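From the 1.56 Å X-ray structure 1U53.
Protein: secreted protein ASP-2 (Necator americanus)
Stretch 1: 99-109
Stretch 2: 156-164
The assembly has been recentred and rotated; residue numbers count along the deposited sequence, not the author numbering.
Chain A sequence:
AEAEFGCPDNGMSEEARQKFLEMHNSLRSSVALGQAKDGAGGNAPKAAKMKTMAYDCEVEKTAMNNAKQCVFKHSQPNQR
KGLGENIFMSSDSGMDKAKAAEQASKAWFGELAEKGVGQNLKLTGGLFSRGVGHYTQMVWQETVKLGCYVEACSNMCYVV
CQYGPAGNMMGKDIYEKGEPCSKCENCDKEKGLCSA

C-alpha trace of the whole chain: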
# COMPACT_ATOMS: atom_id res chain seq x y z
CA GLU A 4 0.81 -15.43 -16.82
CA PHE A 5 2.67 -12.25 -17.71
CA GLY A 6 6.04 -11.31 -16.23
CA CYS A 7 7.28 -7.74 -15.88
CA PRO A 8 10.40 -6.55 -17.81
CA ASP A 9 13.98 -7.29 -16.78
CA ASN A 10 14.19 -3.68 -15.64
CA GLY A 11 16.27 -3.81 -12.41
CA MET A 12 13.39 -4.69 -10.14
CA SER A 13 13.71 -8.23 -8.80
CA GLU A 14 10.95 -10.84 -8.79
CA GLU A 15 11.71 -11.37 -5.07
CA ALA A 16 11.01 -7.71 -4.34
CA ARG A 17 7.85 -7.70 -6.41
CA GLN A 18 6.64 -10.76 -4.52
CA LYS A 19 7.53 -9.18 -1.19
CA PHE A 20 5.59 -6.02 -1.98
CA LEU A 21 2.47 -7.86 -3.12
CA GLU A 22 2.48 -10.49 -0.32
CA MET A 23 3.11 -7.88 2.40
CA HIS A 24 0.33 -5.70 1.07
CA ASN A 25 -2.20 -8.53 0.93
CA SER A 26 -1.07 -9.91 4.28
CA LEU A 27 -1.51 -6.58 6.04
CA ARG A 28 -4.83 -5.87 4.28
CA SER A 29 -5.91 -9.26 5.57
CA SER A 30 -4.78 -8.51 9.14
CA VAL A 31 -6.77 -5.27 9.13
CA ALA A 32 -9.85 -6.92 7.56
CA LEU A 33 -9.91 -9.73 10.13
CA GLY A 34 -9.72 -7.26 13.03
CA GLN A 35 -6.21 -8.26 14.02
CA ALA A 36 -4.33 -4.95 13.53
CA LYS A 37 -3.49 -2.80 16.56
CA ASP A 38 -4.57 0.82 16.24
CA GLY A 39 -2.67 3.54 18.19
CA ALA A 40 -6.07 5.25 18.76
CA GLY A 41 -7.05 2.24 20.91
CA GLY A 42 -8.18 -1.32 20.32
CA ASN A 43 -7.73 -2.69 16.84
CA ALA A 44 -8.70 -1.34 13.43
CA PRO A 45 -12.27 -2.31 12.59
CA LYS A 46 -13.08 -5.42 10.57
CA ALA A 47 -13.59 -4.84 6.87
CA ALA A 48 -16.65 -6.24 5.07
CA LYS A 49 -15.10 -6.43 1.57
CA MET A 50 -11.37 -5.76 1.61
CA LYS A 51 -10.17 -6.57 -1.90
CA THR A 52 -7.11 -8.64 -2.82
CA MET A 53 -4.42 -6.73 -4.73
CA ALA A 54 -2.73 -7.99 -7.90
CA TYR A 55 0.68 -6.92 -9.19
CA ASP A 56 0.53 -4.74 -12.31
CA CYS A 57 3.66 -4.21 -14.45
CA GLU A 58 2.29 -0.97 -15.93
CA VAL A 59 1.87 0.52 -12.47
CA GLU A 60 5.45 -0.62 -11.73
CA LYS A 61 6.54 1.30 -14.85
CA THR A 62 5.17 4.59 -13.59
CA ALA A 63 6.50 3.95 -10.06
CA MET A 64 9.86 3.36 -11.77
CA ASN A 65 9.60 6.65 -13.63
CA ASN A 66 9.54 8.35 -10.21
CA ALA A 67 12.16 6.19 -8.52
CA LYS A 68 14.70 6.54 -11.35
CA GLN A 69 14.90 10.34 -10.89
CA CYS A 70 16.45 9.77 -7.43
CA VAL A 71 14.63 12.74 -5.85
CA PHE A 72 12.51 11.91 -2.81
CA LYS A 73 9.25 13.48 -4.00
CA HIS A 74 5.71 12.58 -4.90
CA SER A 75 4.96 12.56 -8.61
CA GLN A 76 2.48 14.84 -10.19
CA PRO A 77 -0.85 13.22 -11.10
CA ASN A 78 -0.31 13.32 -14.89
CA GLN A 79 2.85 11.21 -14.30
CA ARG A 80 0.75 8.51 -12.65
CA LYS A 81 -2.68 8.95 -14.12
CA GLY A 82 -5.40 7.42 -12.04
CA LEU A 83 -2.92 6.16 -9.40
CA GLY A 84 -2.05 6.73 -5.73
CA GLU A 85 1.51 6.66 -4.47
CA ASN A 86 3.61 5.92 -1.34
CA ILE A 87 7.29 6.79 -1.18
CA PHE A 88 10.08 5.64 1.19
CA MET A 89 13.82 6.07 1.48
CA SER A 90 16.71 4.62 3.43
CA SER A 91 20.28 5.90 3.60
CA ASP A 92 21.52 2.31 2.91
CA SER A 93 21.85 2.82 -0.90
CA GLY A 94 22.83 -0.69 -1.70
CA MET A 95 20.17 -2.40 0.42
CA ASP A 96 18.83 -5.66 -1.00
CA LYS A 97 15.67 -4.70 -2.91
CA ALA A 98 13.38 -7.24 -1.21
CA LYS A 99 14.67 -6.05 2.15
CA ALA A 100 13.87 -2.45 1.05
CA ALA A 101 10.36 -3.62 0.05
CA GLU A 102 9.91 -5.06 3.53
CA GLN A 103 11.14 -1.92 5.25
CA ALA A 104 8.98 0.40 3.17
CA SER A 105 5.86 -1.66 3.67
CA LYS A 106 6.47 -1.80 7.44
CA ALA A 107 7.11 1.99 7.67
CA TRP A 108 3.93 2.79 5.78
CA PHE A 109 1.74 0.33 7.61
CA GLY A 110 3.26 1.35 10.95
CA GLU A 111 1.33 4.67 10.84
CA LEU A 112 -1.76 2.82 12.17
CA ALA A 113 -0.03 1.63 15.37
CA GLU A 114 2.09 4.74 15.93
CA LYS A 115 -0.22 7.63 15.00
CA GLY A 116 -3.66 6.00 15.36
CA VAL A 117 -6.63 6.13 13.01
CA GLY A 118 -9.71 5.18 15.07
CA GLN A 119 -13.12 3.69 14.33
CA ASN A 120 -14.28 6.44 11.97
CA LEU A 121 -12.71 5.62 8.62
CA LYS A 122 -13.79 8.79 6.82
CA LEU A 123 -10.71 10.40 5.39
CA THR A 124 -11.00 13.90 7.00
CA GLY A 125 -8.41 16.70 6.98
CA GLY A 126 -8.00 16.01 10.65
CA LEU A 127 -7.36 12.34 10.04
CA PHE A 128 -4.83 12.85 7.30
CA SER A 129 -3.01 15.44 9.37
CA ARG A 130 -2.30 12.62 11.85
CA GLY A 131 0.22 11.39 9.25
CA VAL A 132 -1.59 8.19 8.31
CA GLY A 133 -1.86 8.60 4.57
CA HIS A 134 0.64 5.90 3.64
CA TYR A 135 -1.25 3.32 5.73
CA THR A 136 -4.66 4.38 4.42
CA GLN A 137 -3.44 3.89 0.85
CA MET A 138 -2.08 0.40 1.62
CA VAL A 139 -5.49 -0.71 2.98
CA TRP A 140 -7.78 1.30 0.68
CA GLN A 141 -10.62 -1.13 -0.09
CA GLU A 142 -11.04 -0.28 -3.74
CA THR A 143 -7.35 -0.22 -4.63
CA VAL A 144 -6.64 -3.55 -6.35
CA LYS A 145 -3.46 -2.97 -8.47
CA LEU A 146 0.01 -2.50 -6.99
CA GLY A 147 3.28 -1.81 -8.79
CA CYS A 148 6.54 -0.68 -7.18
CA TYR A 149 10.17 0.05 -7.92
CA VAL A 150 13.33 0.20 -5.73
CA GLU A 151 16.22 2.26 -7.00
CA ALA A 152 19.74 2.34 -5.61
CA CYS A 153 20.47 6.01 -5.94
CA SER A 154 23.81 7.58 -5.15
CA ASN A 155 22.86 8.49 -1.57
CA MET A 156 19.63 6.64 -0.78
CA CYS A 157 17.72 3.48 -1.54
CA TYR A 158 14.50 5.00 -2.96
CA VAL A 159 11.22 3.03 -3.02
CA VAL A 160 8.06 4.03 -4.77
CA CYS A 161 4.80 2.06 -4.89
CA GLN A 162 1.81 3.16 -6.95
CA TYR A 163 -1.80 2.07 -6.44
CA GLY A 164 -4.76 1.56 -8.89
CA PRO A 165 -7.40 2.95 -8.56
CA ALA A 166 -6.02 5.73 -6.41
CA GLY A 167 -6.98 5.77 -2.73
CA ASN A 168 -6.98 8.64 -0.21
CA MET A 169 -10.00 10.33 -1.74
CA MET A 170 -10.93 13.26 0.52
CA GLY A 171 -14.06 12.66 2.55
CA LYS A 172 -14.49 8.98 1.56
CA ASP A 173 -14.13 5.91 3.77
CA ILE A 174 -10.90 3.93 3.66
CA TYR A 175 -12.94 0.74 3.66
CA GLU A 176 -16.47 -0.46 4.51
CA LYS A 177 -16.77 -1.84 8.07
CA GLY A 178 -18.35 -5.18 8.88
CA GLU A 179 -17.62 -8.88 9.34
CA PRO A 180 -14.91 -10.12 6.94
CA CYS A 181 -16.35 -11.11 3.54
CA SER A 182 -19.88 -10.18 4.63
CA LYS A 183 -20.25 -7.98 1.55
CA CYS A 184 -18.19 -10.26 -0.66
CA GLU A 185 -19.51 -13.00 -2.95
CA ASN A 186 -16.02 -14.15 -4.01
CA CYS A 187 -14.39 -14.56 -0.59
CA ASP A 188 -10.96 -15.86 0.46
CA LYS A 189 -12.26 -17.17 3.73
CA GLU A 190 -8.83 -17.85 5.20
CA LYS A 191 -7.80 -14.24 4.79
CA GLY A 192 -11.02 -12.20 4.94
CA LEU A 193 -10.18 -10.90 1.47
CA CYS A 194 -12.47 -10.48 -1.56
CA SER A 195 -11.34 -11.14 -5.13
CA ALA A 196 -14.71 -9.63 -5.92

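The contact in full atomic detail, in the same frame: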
# COMPACT_ATOMS: atom_id res chain seq x y z
N LYS A 99 14.58 -6.60 0.80
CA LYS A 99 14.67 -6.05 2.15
C LYS A 99 14.10 -4.61 2.18
O LYS A 99 13.42 -4.20 3.14
CB LYS A 99 16.12 -6.06 2.70
CG LYS A 99 16.22 -5.44 4.11
CD LYS A 99 17.65 -5.50 4.65
CE LYS A 99 17.77 -4.65 5.93
NZ LYS A 99 19.19 -4.41 6.33
N ALA A 100 14.41 -3.83 1.13
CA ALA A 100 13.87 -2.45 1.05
C ALA A 100 12.33 -2.50 0.92
O ALA A 100 11.64 -1.70 1.52
CB ALA A 100 14.47 -1.74 -0.14
N ALA A 101 11.82 -3.47 0.18
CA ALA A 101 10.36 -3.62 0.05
C ALA A 101 9.73 -3.88 1.43
O ALA A 101 8.66 -3.36 1.76
CB ALA A 101 10.06 -4.79 -0.90
N GLU A 102 10.40 -4.72 2.22
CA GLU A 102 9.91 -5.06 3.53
C GLU A 102 9.93 -3.83 4.41
O GLU A 102 8.96 -3.53 5.11
CB GLU A 102 10.84 -6.12 4.14
CG GLU A 102 10.34 -6.65 5.47
CD GLU A 102 11.24 -7.75 5.97
OE1 GLU A 102 12.24 -8.04 5.27
OE2 GLU A 102 10.94 -8.33 7.03
N GLN A 103 11.03 -3.10 4.36
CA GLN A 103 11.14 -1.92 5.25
C GLN A 103 10.13 -0.85 4.90
O GLN A 103 9.54 -0.20 5.77
CB GLN A 103 12.55 -1.35 5.15
CG GLN A 103 13.60 -2.27 5.69
CD GLN A 103 14.86 -1.50 6.12
OE1 GLN A 103 15.04 -0.31 5.82
NE2 GLN A 103 15.76 -2.21 6.83
N ALA A 104 9.93 -0.64 3.59
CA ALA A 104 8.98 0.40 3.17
C ALA A 104 7.58 0.05 3.59
O ALA A 104 6.83 0.87 4.12
CB ALA A 104 9.02 0.58 1.66
N SER A 105 7.22 -1.22 3.40
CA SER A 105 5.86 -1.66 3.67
C SER A 105 5.62 -1.57 5.16
O SER A 105 4.55 -1.13 5.58
CB SER A 105 5.63 -3.09 3.15
OG SER A 105 5.86 -3.16 1.71
N LYS A 106 6.60 -1.94 5.98
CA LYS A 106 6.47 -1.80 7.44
C LYS A 106 6.34 -0.34 7.87
O LYS A 106 5.57 -0.04 8.77
CB LYS A 106 7.67 -2.42 8.18
CG LYS A 106 7.73 -3.94 8.09
CD LYS A 106 9.07 -4.34 8.73
CE LYS A 106 9.12 -5.75 9.20
NZ LYS A 106 10.51 -6.04 9.76
N ALA A 107 7.13 0.57 7.27
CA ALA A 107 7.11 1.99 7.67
C ALA A 107 5.76 2.63 7.35
O ALA A 107 5.24 3.45 8.11
CB ALA A 107 8.22 2.77 6.93
N TRP A 108 5.23 2.25 6.20
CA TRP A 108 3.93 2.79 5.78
C TRP A 108 2.83 2.26 6.68
O TRP A 108 1.99 3.02 7.18
CB TRP A 108 3.62 2.43 4.32
CG TRP A 108 4.61 3.07 3.33
CD1 TRP A 108 5.29 4.25 3.48
CD2 TRP A 108 4.96 2.54 2.05
NE1 TRP A 108 6.10 4.46 2.37
CE2 TRP A 108 5.93 3.41 1.49
CE3 TRP A 108 4.60 1.36 1.34
CZ2 TRP A 108 6.47 3.20 0.23
CZ3 TRP A 108 5.16 1.15 0.09
CH2 TRP A 108 6.12 2.06 -0.44
N PHE A 109 2.81 0.95 6.83
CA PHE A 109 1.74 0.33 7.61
C PHE A 109 1.84 0.74 9.07
O PHE A 109 0.82 0.82 9.75
CB PHE A 109 1.83 -1.18 7.47
CG PHE A 109 0.66 -1.87 8.11
CD1 PHE A 109 -0.54 -2.02 7.41
CD2 PHE A 109 0.76 -2.36 9.40
CE1 PHE A 109 -1.62 -2.66 7.99
CE2 PHE A 109 -0.34 -2.98 10.00
CZ PHE A 109 -1.51 -3.14 9.31
N MET A 156 20.78 7.22 -1.46
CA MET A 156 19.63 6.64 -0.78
C MET A 156 19.16 5.43 -1.56
O MET A 156 19.40 5.32 -2.77
CB MET A 156 18.46 7.63 -0.69
CG MET A 156 17.91 8.04 -2.08
SD MET A 156 16.45 9.10 -1.87
CE MET A 156 16.34 9.71 -3.55
N CYS A 157 18.45 4.55 -0.87
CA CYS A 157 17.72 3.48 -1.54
C CYS A 157 16.31 4.06 -1.59
O CYS A 157 15.76 4.40 -0.54
CB CYS A 157 17.74 2.20 -0.69
SG CYS A 157 16.67 0.91 -1.41
N TYR A 158 15.75 4.25 -2.80
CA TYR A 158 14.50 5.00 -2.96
C TYR A 158 13.41 4.06 -3.47
O TYR A 158 13.58 3.38 -4.48
CB TYR A 158 14.75 6.17 -3.92
CG TYR A 158 13.56 7.05 -4.20
CD1 TYR A 158 12.65 7.39 -3.18
CD2 TYR A 158 13.38 7.63 -5.44
CE1 TYR A 158 11.55 8.22 -3.42
CE2 TYR A 158 12.26 8.45 -5.71
CZ TYR A 158 11.36 8.75 -4.70
OH TYR A 158 10.29 9.57 -4.97
N VAL A 159 12.29 4.00 -2.73
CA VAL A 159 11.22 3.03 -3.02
C VAL A 159 9.98 3.81 -3.33
O VAL A 159 9.57 4.69 -2.56
CB VAL A 159 10.91 2.18 -1.77
CG1 VAL A 159 9.73 1.25 -1.98
CG2 VAL A 159 12.19 1.40 -1.34
N VAL A 160 9.33 3.44 -4.41
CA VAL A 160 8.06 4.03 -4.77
C VAL A 160 7.10 2.91 -5.08
O VAL A 160 7.39 2.05 -5.89
CB VAL A 160 8.25 4.90 -6.04
CG1 VAL A 160 6.91 5.53 -6.51
CG2 VAL A 160 9.23 6.02 -5.78
N CYS A 161 5.91 2.92 -4.45
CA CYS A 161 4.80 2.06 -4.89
C CYS A 161 3.66 2.91 -5.44
O CYS A 161 3.39 3.99 -4.90
CB CYS A 161 4.23 1.26 -3.73
SG CYS A 161 5.28 -0.15 -3.26
N GLN A 162 3.02 2.46 -6.51
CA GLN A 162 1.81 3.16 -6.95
C GLN A 162 0.63 2.19 -6.89
O GLN A 162 0.81 0.98 -6.85
CB GLN A 162 1.98 3.82 -8.34
CG GLN A 162 2.88 5.05 -8.20
CD GLN A 162 3.34 5.67 -9.52
OE1 GLN A 162 2.95 5.21 -10.59
NE2 GLN A 162 4.16 6.75 -9.44
N TYR A 163 -0.59 2.75 -6.92
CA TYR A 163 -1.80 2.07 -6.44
C TYR A 163 -2.97 2.42 -7.36
O TYR A 163 -3.29 3.64 -7.52
CB TYR A 163 -2.12 2.63 -5.04
CG TYR A 163 -1.10 2.21 -4.01
CD1 TYR A 163 -1.28 1.05 -3.27
CD2 TYR A 163 0.02 3.00 -3.74
CE1 TYR A 163 -0.31 0.65 -2.31
CE2 TYR A 163 0.99 2.62 -2.77
CZ TYR A 163 0.80 1.49 -2.05
OH TYR A 163 1.78 1.13 -1.15
N GLY A 164 -3.60 1.40 -7.95
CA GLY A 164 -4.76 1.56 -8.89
C GLY A 164 -6.01 0.93 -8.33
O GLY A 164 -5.95 -0.23 -8.03

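The most distinctive feature of this contact is the approach of a cysteine sulfur to the edge of a tryptophan ring. Cys161 SG lies 3.6 Å from Trp108 CZ3 and 4.7 Å from the centroid of the six-membered ring, 81° off the ring normal, so that the sulfur sits close to the ring plane. At the edge of an indole the C–H bonds carry a slight positive charge, a favourable environment for the lone pairs of a polarizable sulfur. Cys161 is also covalently bonded to a group elsewhere in the structure.

The two elements are a helix that begins before Lys99 and runs through Phe109, and a strand spanning Cys157 to Gly164. Their axes cross at -62° and approach to 9.2 Å, with Ala104 and Val159 forming the nearest backbone pair (Ala104 CA to Val159 CA, 7.1 Å). No hydrogen bond links the two stretches. The helix satisfies its backbone internally through i to i+4 bonds, among them Ala104 N to Ala100 O at 2.9 Å and Trp108 N to Ala104 O at 3.0 Å, and the contact between the elements rests on side-chain packing that buries 271 Å² in total.

The periodicities of both elements are legible in the contact. Ala100, Ala104 and Trp108, spaced four residues apart, form one stripe along the helix; Cys157, Val159, Cys161 and Tyr163, at alternate positions, line one face of the strand. All seven direct their CA-to-CB bonds toward the partner stretch, whereas those of Tyr158 and Val160 point away.

At the N-terminal end of the strand, the methyl of Ala100 meets sulfur and hydrocarbon together: its CB is 3.7 Å from Cys157 SG and 4.1 Å from Val159 CG2. One turn on, Ala104 CB packs 3.8 Å from Val159 CG1. The two alanines place little more than a methyl group each between the backbones, in keeping with the short CA separation at Ala104. Val159, with chi1 near 175°, meets Ala100 through CG2 and comes closest to Ala104 through CG1, and CG1 also lies 4.0 Å from Trp108 CH2. It thereby touches all three members of the helical stripe, through van der Waals contacts among apolar groups.

Trp108 contributes the largest covered area of any residue here, 79 Å². With chi1 m and chi2 -29°, the outer end of its six-membered ring, CZ3 and CH2, reaches Val159, Cys161 and Tyr163. The Tyr163 hydroxyl completes this set, with OH 3.6 Å from Trp108 CZ3. This is a packing contact, since the ring carbon offers no conventional polar partner; the hydroxyl and Trp108 NE1 each find hydrogen bonds elsewhere in the structure. Beside the stripe, Ser105 stays within the helix, its OG donating to Ala101 O at 2.8 Å, and takes no part in the contact. The interface is thus small and largely apolar, its seven contributing residues all buried.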